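Local coordinates for protein cytochrome c2 (Rhodobacter sphaeroides, PDB 1CXC) that carries electrons with a covalently bound heme c, serving as the donor to oxidized bacteriochlorophyll in the photosynthesis of this purple bacterium, at residues G37-G42 with G49-F54. Residues are numbered along the deposited sequence; the frame is centred on the assembly and turned at random.
Sequences GPNLYG and GTQADF. With HEC (heme c), chain B.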
# COMPACT_ATOMS: atom_id res chain seq x y z
N GLY A 37 6.47 7.23 -2.44
CA GLY A 37 5.12 6.72 -2.41
C GLY A 37 4.34 7.40 -1.28
O GLY A 37 4.89 8.16 -0.48
N PRO A 38 3.02 7.18 -1.18
CA PRO A 38 2.18 7.86 -0.19
C PRO A 38 2.40 7.38 1.24
O PRO A 38 2.85 6.26 1.48
CB PRO A 38 0.77 7.51 -0.62
CG PRO A 38 0.88 6.36 -1.59
CD PRO A 38 2.24 6.53 -2.23
N ASN A 39 1.95 8.16 2.20
CA ASN A 39 1.99 7.77 3.60
C ASN A 39 1.00 6.62 3.77
O ASN A 39 -0.10 6.65 3.18
CB ASN A 39 1.53 8.96 4.43
CG ASN A 39 1.46 8.76 5.94
OD1 ASN A 39 1.67 7.68 6.49
ND2 ASN A 39 1.13 9.83 6.64
N LEU A 40 1.44 5.50 4.32
CA LEU A 40 0.58 4.34 4.48
C LEU A 40 -0.25 4.34 5.75
O LEU A 40 -1.01 3.41 6.01
CB LEU A 40 1.45 3.07 4.34
CG LEU A 40 1.38 2.23 3.05
CD1 LEU A 40 0.85 2.97 1.85
CD2 LEU A 40 2.68 1.53 2.75
N TYR A 41 -0.03 5.31 6.66
CA TYR A 41 -0.87 5.40 7.84
C TYR A 41 -2.31 5.66 7.40
O TYR A 41 -2.56 6.52 6.55
CB TYR A 41 -0.43 6.55 8.74
CG TYR A 41 -1.30 6.68 9.99
CD1 TYR A 41 -1.12 5.83 11.05
CD2 TYR A 41 -2.36 7.57 10.00
CE1 TYR A 41 -2.00 5.84 12.11
CE2 TYR A 41 -3.25 7.58 11.05
CZ TYR A 41 -3.06 6.71 12.09
OH TYR A 41 -3.95 6.71 13.13
N GLY A 42 -3.25 4.82 7.84
CA GLY A 42 -4.65 4.96 7.44
C GLY A 42 -4.97 4.25 6.13
O GLY A 42 -6.01 4.52 5.53
N GLY A 49 -5.69 5.74 -4.35
CA GLY A 49 -5.48 6.98 -5.07
C GLY A 49 -6.12 8.17 -4.40
O GLY A 49 -6.24 9.21 -5.03
N THR A 50 -6.20 8.19 -3.09
CA THR A 50 -6.84 9.31 -2.45
C THR A 50 -6.07 9.95 -1.30
O THR A 50 -6.61 10.84 -0.66
CB THR A 50 -8.28 8.97 -1.97
OG1 THR A 50 -8.16 8.04 -0.92
CG2 THR A 50 -9.16 8.38 -3.06
N GLN A 51 -4.86 9.49 -0.91
CA GLN A 51 -4.16 10.17 0.19
C GLN A 51 -4.08 11.65 -0.14
O GLN A 51 -3.56 12.02 -1.19
CB GLN A 51 -2.78 9.55 0.37
CG GLN A 51 -1.85 10.29 1.32
CD GLN A 51 -2.24 10.08 2.76
OE1 GLN A 51 -3.12 9.27 3.06
NE2 GLN A 51 -1.66 10.86 3.69
N ALA A 52 -4.59 12.54 0.73
CA ALA A 52 -4.65 13.96 0.38
C ALA A 52 -3.34 14.70 0.11
O ALA A 52 -3.25 15.53 -0.81
CB ALA A 52 -5.39 14.73 1.47
N ASP A 53 -2.23 14.29 0.70
CA ASP A 53 -1.01 15.03 0.44
C ASP A 53 -0.10 14.36 -0.55
O ASP A 53 1.08 14.65 -0.60
CB ASP A 53 -0.27 15.25 1.75
CG ASP A 53 0.11 13.95 2.45
OD1 ASP A 53 -0.30 12.87 2.01
OD2 ASP A 53 0.47 14.04 3.61
N PHE A 54 -0.53 13.31 -1.21
CA PHE A 54 0.36 12.69 -2.14
C PHE A 54 0.01 13.17 -3.52
O PHE A 54 -1.08 12.94 -4.03
CB PHE A 54 0.25 11.16 -2.06
CG PHE A 54 1.24 10.44 -2.96
CD1 PHE A 54 2.60 10.56 -2.73
CD2 PHE A 54 0.79 9.73 -4.05
CE1 PHE A 54 3.50 9.97 -3.60
CE2 PHE A 54 1.69 9.15 -4.92
CZ PHE A 54 3.04 9.27 -4.69
FE HEC B . 4.29 1.27 -2.68
CHA HEC B . 1.58 2.97 -3.77
CHB HEC B . 2.33 -0.55 -0.57
CHC HEC B . 7.02 -0.57 -1.71
CHD HEC B . 6.34 3.28 -4.54
NA HEC B . 2.36 1.19 -2.28
C1A HEC B . 1.36 1.97 -2.84
C2A HEC B . 0.06 1.60 -2.32
C3A HEC B . 0.26 0.59 -1.44
C4A HEC B . 1.69 0.37 -1.39
CMA HEC B . -0.83 -0.21 -0.74
CAA HEC B . -1.28 2.26 -2.61
CBA HEC B . -1.64 3.23 -1.50
CGA HEC B . -2.75 4.22 -1.82
O1A HEC B . -2.63 5.36 -1.42
O2A HEC B . -3.62 3.89 -2.62
NB HEC B . 4.60 -0.24 -1.44
C1B HEC B . 3.68 -0.82 -0.58
C2B HEC B . 4.32 -1.82 0.26
C3B HEC B . 5.64 -1.90 -0.10
C4B HEC B . 5.80 -0.90 -1.15
CMB HEC B . 3.62 -2.64 1.35
CAB HEC B . 6.61 -2.82 0.39
CBB HEC B . 6.48 -4.27 0.19
NC HEC B . 6.24 1.32 -3.08
C1C HEC B . 7.23 0.46 -2.60
C2C HEC B . 8.54 0.89 -3.05
C3C HEC B . 8.35 1.97 -3.84
C4C HEC B . 6.92 2.24 -3.85
CMC HEC B . 9.87 0.36 -2.53
CAC HEC B . 9.33 2.71 -4.49
CBC HEC B . 10.28 2.12 -5.42
ND HEC B . 4.02 2.79 -3.87
C1D HEC B . 4.98 3.53 -4.56
C2D HEC B . 4.35 4.54 -5.40
C3D HEC B . 3.02 4.41 -5.24
C4D HEC B . 2.82 3.35 -4.27
CMD HEC B . 5.06 5.53 -6.32
CAD HEC B . 1.95 5.03 -6.13
CBD HEC B . 1.41 4.01 -7.13
CGD HEC B . 0.76 4.61 -8.38
O1D HEC B . 0.53 3.88 -9.33
O2D HEC B . 0.18 5.68 -8.27
O HOH W 1 1.53 11.08 1.41
O HOH W 2 -2.39 9.55 6.41
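Pro-38 lies over one face of the Phe-54 ring: its CD stands 3.7 Å from the ring centroid and only 8° off the normal, the geometry of a CH-pi contact. With CG anti to the backbone N (chi1 -176°), the phenyl group reaches the Gly-37–Pro-38 peptide, with N of Pro-38 over the same face as its CD and C of Gly-37 approaching CE1 of Phe-54 obliquely at 3.6 Å. An alanine in place of Phe-54 would probably open a gap beside Pro-38 and leave its CD without the ring face it packs on. The same proline turns CG to heme O1A at 3.7 Å, and its carbonyl O accepts a hydrogen bond from His-19, predicted to be an axial ligand of the iron. Such a proline–histidine bond is characteristic of class I cytochromes c, and here Phe-54 is a second-shell neighbour of it.

Two waters link polar atoms of the two segments. One accepts from N of Asn-39 and donates to OD1 of Asp-53, 2.6 Å away; a second accepts from NE2 of Gln-51 and lies 3.0 Å from O of Tyr-41, to which it probably donates. Bonds within each segment fix the side chains: OD1 of Asn-39 closes an Asx turn by accepting from N of Tyr-41 (2.9 Å), which sits 48° out of the carbonyl plane, while NE2 of Gln-51 meets OD1 of Asp-53, the first water's acceptor, on its syn side at 3.0 Å. In 49-54, N of Gly-49 donates to O2A of a heme propionate at 3.3 Å.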